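PDB 4XXF: fuculose-1-phosphate aldolase from Glaciozyma antarctica, which is a zinc-binding member of the class II aldolase and adducin family, with an AraD-like fold. Local coordinates for residues Ile30-Phe33 against Ala34-Phe38; Gln240-Pro243 against Tyr244-Ile248; Lys107-Pro110 against Glu111-Ala114. All blocks are in the same frame, centred on the assembly; numbering follows the deposited sequence.

Interaction 1: residues Ile30-Phe33 against Ala34-Phe38; sequences IRIF and ANEGF
Phe33 and Phe38 meet edge to face where helix 15-36 ends: CD2 of Phe38 stands over the centre of the Phe33 ring, 3.9 Å from Phe33 CG, and the two planes lie at 86°. The backbone makes this meeting possible. Phe38 N donates to Phe33 O at 2.9 Å, and this bond folds the chain back so that Phe38 CB points at the last turn. Flat, apolar rings suit this inner side, which is tightly packed: Phe197 meets both rings, and Phe33 also reaches Cys116 and Ser118 of strand 114-118. Ile32 belongs to another packed side. Its CG2 branch runs alongside Glu36, 4.0 Å from Glu36 CG, while Ile248 of helix 234-256 touches the same isoleucine. Glu36 CG also passes close to Ile32 O, and Glu36 CB lies over one face of the Phe38 ring. Arg31 is held by Met69 O and by a salt bridge to Glu255. The solvent side is looser. Asn35, exposed, carries its amide away from the preceding turn, CG being anti to the backbone N (chi1 -166°), and Gly37 is exposed too. Glycine accepts the positive phi of 75° readily, and Gly37 N donates to Ala34 O at 3.0 Å. Together with the Phe38 bond, this completes a Schellman motif, the classic C-terminal ending of an alpha-helix.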
# COMPACT_ATOMS: atom_id res chain seq x y z
N ILE A 30 7.62 -17.52 7.61
CA ILE A 30 8.21 -16.29 8.11
C ILE A 30 8.41 -15.29 6.96
O ILE A 30 8.11 -14.09 7.09
CB ILE A 30 9.52 -16.60 8.82
CG1 ILE A 30 9.24 -17.40 10.09
CG2 ILE A 30 10.27 -15.32 9.11
CD1 ILE A 30 10.46 -18.16 10.65
N ARG A 31 8.87 -15.79 5.82
CA ARG A 31 9.03 -14.95 4.62
C ARG A 31 7.68 -14.41 4.12
O ARG A 31 7.60 -13.26 3.64
CB ARG A 31 9.73 -15.73 3.51
CG ARG A 31 11.22 -15.95 3.78
CD ARG A 31 12.05 -14.76 3.29
NE ARG A 31 13.48 -15.02 3.44
CZ ARG A 31 14.41 -14.64 2.57
NH1 ARG A 31 14.07 -14.00 1.46
NH2 ARG A 31 15.68 -14.94 2.79
N ILE A 32 6.62 -15.20 4.22
CA ILE A 32 5.29 -14.72 3.87
C ILE A 32 4.88 -13.58 4.80
O ILE A 32 4.36 -12.55 4.34
CB ILE A 32 4.23 -15.86 3.94
CG1 ILE A 32 4.39 -16.82 2.76
CG2 ILE A 32 2.80 -15.29 4.02
CD1 ILE A 32 3.76 -18.18 2.98
N PHE A 33 5.11 -13.74 6.09
CA PHE A 33 4.79 -12.66 7.04
C PHE A 33 5.51 -11.37 6.67
O PHE A 33 4.90 -10.30 6.67
CB PHE A 33 5.12 -13.08 8.48
CG PHE A 33 4.00 -13.83 9.17
CD1 PHE A 33 3.35 -14.88 8.53
CD2 PHE A 33 3.61 -13.49 10.45
CE1 PHE A 33 2.31 -15.59 9.16
CE2 PHE A 33 2.58 -14.18 11.09
CZ PHE A 33 1.93 -15.25 10.45
N ALA A 34 6.78 -11.45 6.29
CA ALA A 34 7.49 -10.25 5.85
C ALA A 34 6.90 -9.71 4.55
O ALA A 34 6.74 -8.49 4.40
CB ALA A 34 8.96 -10.52 5.66
N ASN A 35 6.56 -10.59 3.61
CA ASN A 35 6.05 -10.14 2.32
C ASN A 35 4.68 -9.48 2.44
O ASN A 35 4.36 -8.57 1.67
CB ASN A 35 5.99 -11.33 1.36
CG ASN A 35 5.80 -10.91 -0.07
OD1 ASN A 35 6.68 -10.26 -0.66
ND2 ASN A 35 4.67 -11.29 -0.64
N GLU A 36 3.88 -9.94 3.40
CA GLU A 36 2.57 -9.34 3.69
C GLU A 36 2.68 -8.09 4.56
O GLU A 36 1.69 -7.38 4.76
CB GLU A 36 1.67 -10.36 4.40
CG GLU A 36 1.34 -11.59 3.56
CD GLU A 36 0.48 -11.30 2.35
OE1 GLU A 36 -0.39 -10.40 2.42
OE2 GLU A 36 0.65 -11.97 1.32
N GLY A 37 3.87 -7.82 5.09
CA GLY A 37 4.06 -6.69 5.99
C GLY A 37 3.49 -6.89 7.39
O GLY A 37 3.19 -5.91 8.07
N PHE A 38 3.39 -8.14 7.83
CA PHE A 38 2.80 -8.47 9.12
C PHE A 38 3.77 -8.23 10.27
O PHE A 38 3.36 -8.29 11.44
CB PHE A 38 2.37 -9.94 9.19
CG PHE A 38 1.21 -10.30 8.30
CD1 PHE A 38 0.37 -9.34 7.73
CD2 PHE A 38 0.95 -11.63 8.06
CE1 PHE A 38 -0.70 -9.73 6.92
CE2 PHE A 38 -0.10 -12.02 7.25
CZ PHE A 38 -0.92 -11.08 6.68

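Interaction 2: residues Gln240-Pro243 against Tyr244-Ile248; sequences QASP and YFQVI
A proline kink within helix 234-256 sets the pattern of this contact, in which residues 240-243 are joined to the next turn mainly through their carbonyl oxygens. Pro243 has no N-H to give the preceding turn, but its carbonyl still accepts from Val247 N at 3.0 Å. Ala241 O takes a bond from Tyr244 N at 3.0 Å and a weak one from Phe245 N. Further along, Gln246 N meets Ser242 O almost straight (164°). Alanine is small enough for the Phe245 ring to come close: its edge meets Ala241 CB in the ring plane, CE2 lying 3.9 Å from that methyl, while Arg25 makes a cation-pi contact with the ring. Tyr244 likewise uses its edge, presenting CD2 to Ala241 O at 3.5 Å. Its hydroxyl bonds to Thr41 N of the second subunit. Gln246 is extended beyond CG (chi2 157°), which carries its amide to Ala65 N and Gly63 O of the second subunit. Ser242 OG bonds back to Phe239 O within its own helix. Pro243 and Val247 join these polar ends at the interface, whereas Ala241 and Phe245 pack within the chain. The whole is a proline kink, a helix lacking one backbone bond at the proline N, here in a helix that also forms part of a subunit contact.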
# COMPACT_ATOMS: atom_id res chain seq x y z
N GLN A 240 -6.18 -23.33 1.93
CA GLN A 240 -6.33 -21.88 1.81
C GLN A 240 -4.97 -21.15 1.90
O GLN A 240 -4.82 -20.08 1.31
CB GLN A 240 -7.31 -21.36 2.87
CG GLN A 240 -8.78 -21.63 2.51
CD GLN A 240 -9.74 -21.42 3.67
OE1 GLN A 240 -9.68 -22.12 4.69
NE2 GLN A 240 -10.64 -20.47 3.52
N ALA A 241 -4.00 -21.74 2.58
CA ALA A 241 -2.65 -21.16 2.65
C ALA A 241 -1.84 -21.43 1.39
O ALA A 241 -0.86 -20.73 1.14
CB ALA A 241 -1.89 -21.71 3.86
N SER A 242 -2.21 -22.44 0.61
CA SER A 242 -1.30 -22.95 -0.42
C SER A 242 -0.83 -21.91 -1.47
O SER A 242 0.34 -21.92 -1.81
CB SER A 242 -1.90 -24.19 -1.10
OG SER A 242 -3.10 -23.93 -1.80
N PRO A 243 -1.70 -21.00 -1.94
CA PRO A 243 -1.16 -20.05 -2.93
C PRO A 243 -0.08 -19.13 -2.35
O PRO A 243 0.83 -18.73 -3.08
CB PRO A 243 -2.40 -19.24 -3.38
CG PRO A 243 -3.45 -19.52 -2.37
CD PRO A 243 -3.16 -20.86 -1.78
N TYR A 244 -0.14 -18.83 -1.06
CA TYR A 244 0.87 -17.95 -0.46
C TYR A 244 2.23 -18.65 -0.44
O TYR A 244 3.27 -18.02 -0.67
CB TYR A 244 0.45 -17.51 0.95
CG TYR A 244 -0.85 -16.75 0.96
CD1 TYR A 244 -0.89 -15.37 0.76
CD2 TYR A 244 -2.06 -17.41 1.15
CE1 TYR A 244 -2.10 -14.67 0.75
CE2 TYR A 244 -3.25 -16.74 1.14
CZ TYR A 244 -3.28 -15.38 0.94
OH TYR A 244 -4.49 -14.72 0.94
N PHE A 245 2.24 -19.95 -0.15
CA PHE A 245 3.48 -20.70 -0.20
C PHE A 245 3.99 -20.88 -1.62
O PHE A 245 5.20 -20.82 -1.85
CB PHE A 245 3.30 -22.07 0.49
CG PHE A 245 3.25 -21.98 2.00
CD1 PHE A 245 4.43 -21.97 2.73
CD2 PHE A 245 2.05 -21.83 2.68
CE1 PHE A 245 4.42 -21.88 4.12
CE2 PHE A 245 2.02 -21.73 4.08
CZ PHE A 245 3.22 -21.74 4.79
N GLN A 246 3.10 -21.09 -2.58
CA GLN A 246 3.53 -21.16 -3.97
C GLN A 246 4.25 -19.89 -4.38
O GLN A 246 5.33 -19.93 -4.97
CB GLN A 246 2.35 -21.38 -4.91
CG GLN A 246 1.60 -22.69 -4.75
CD GLN A 246 0.19 -22.58 -5.29
OE1 GLN A 246 -0.08 -21.78 -6.19
NE2 GLN A 246 -0.73 -23.36 -4.74
N VAL A 247 3.65 -18.75 -4.05
CA VAL A 247 4.20 -17.47 -4.48
C VAL A 247 5.52 -17.16 -3.77
O VAL A 247 6.47 -16.73 -4.42
CB VAL A 247 3.18 -16.32 -4.25
CG1 VAL A 247 3.84 -14.94 -4.48
CG2 VAL A 247 2.00 -16.49 -5.21
N ILE A 248 5.60 -17.37 -2.46
CA ILE A 248 6.82 -16.98 -1.79
C ILE A 248 8.01 -17.85 -2.24
O ILE A 248 9.15 -17.37 -2.30
CB ILE A 248 6.67 -17.02 -0.24
CG1 ILE A 248 7.72 -16.12 0.43
CG2 ILE A 248 6.73 -18.43 0.30
CD1 ILE A 248 7.56 -14.62 0.13

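Interaction 3: residues Lys107-Pro110 against Glu111-Ala114; sequences KARP and EVQA
The guanidinium of Arg109 has Val112 CG2 over one face, 3.2 Å above the plane and offset toward the rim, and the carboxylate of Glu111 at its edge. Arg109 grips that carboxylate side-on through two nitrogens, both on one oxygen: NE lies 2.9 Å from Glu111 OE2, on the syn side but well out of the carboxylate plane, and NH2 lies 3.1 Å from the same OE2. The planes are 27° apart, slightly twisting the bridge. Glu111 reaches it with CG between its backbone N and carbonyl carbon (chi1 84°) and a further bend at chi2, which turn the carboxylate back toward Arg109. Arginine suits this place because its remaining nitrogen, NH1, can also bond to Lys173 O. The backbone beneath is a type I beta turn from Arg109 to Val112, closed by Val112 N to Arg109 O at 3.0 Å. Pro110 fits the second position of the turn, where its ring favours the phi of -60° and no N-H is needed. Val112, branched and apolar, packs against Val186 as well. The turn links the end of helix 96-108 to strand 114-118, and Gln113 and Ala114 both face Gly187 of strand 182-187, a classic beta bulge.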
# COMPACT_ATOMS: atom_id res chain seq x y z
N LYS A 107 2.24 -27.21 25.01
CA LYS A 107 2.16 -28.16 26.11
C LYS A 107 0.72 -28.57 26.37
O LYS A 107 0.43 -29.75 26.60
CB LYS A 107 2.77 -27.57 27.38
CG LYS A 107 2.90 -28.56 28.52
CD LYS A 107 3.04 -27.85 29.86
CE LYS A 107 4.19 -26.86 29.85
NZ LYS A 107 3.82 -25.56 30.49
N ALA A 108 -0.18 -27.59 26.31
CA ALA A 108 -1.60 -27.82 26.59
C ALA A 108 -2.27 -28.60 25.47
O ALA A 108 -3.17 -29.40 25.71
CB ALA A 108 -2.31 -26.50 26.79
N ARG A 109 -1.84 -28.33 24.23
CA ARG A 109 -2.47 -28.94 23.07
C ARG A 109 -1.49 -29.70 22.18
O ARG A 109 -0.85 -29.11 21.31
CB ARG A 109 -3.19 -27.86 22.26
CG ARG A 109 -4.30 -27.19 23.05
CD ARG A 109 -4.98 -26.08 22.26
NE ARG A 109 -5.43 -26.51 20.94
CZ ARG A 109 -6.04 -25.70 20.08
NH1 ARG A 109 -6.30 -24.44 20.42
NH2 ARG A 109 -6.38 -26.14 18.88
N PRO A 110 -1.40 -31.03 22.39
CA PRO A 110 -0.45 -31.87 21.66
C PRO A 110 -0.65 -31.85 20.15
O PRO A 110 0.31 -32.07 19.41
CB PRO A 110 -0.73 -33.27 22.21
CG PRO A 110 -1.26 -33.02 23.59
CD PRO A 110 -2.07 -31.76 23.48
N GLU A 111 -1.88 -31.60 19.69
CA GLU A 111 -2.16 -31.59 18.26
C GLU A 111 -1.68 -30.31 17.59
O GLU A 111 -1.59 -30.24 16.37
CB GLU A 111 -3.67 -31.78 18.01
CG GLU A 111 -4.50 -30.50 18.08
CD GLU A 111 -4.82 -30.07 19.50
OE1 GLU A 111 -4.39 -30.74 20.47
OE2 GLU A 111 -5.52 -29.05 19.64
N VAL A 112 -1.40 -29.27 18.38
CA VAL A 112 -0.93 -28.02 17.81
C VAL A 112 0.55 -28.15 17.47
O VAL A 112 1.42 -28.28 18.35
CB VAL A 112 -1.17 -26.84 18.76
CG1 VAL A 112 -0.37 -25.63 18.31
CG2 VAL A 112 -2.65 -26.50 18.80
N GLN A 113 0.83 -28.11 16.17
CA GLN A 113 2.19 -28.29 15.72
C GLN A 113 2.86 -26.95 15.43
O GLN A 113 4.08 -26.84 15.51
CB GLN A 113 2.21 -29.20 14.49
CG GLN A 113 1.68 -30.61 14.80
CD GLN A 113 2.45 -31.27 15.93
OE1 GLN A 113 3.60 -31.64 15.77
NE2 GLN A 113 1.81 -31.40 17.09
N ALA A 114 2.06 -25.93 15.13
CA ALA A 114 2.61 -24.64 14.74
C ALA A 114 1.81 -23.50 15.33
O ALA A 114 0.58 -23.60 15.45
CB ALA A 114 2.64 -24.50 13.22

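Overall arrangement
Interactions 1 and 2 form one packed helix pair, their centres 12 Å apart. Ile32 CG1 lies 3.8 Å from Ile248 CG2, and Arg31 CB lies 3.7 Å from Ile248 CG1, so helix 15-36 rests on helix 234-256, which also meets the second subunit. Interaction 3 stands apart, its centre about 23 Å from each of the others and on the opposite side of the chain's centre from interaction 1. Strand 114-118 connects interactions 3 and 1: the former leads into it, and Phe33 packs on it. Of the zinc ligands, His117 is on that strand, His119 follows it directly and His181 directly precedes strand 182-187. The side chains of Phe33 and Gln240 are about 11 Å and 10 Å, respectively, from a bound zinc ion.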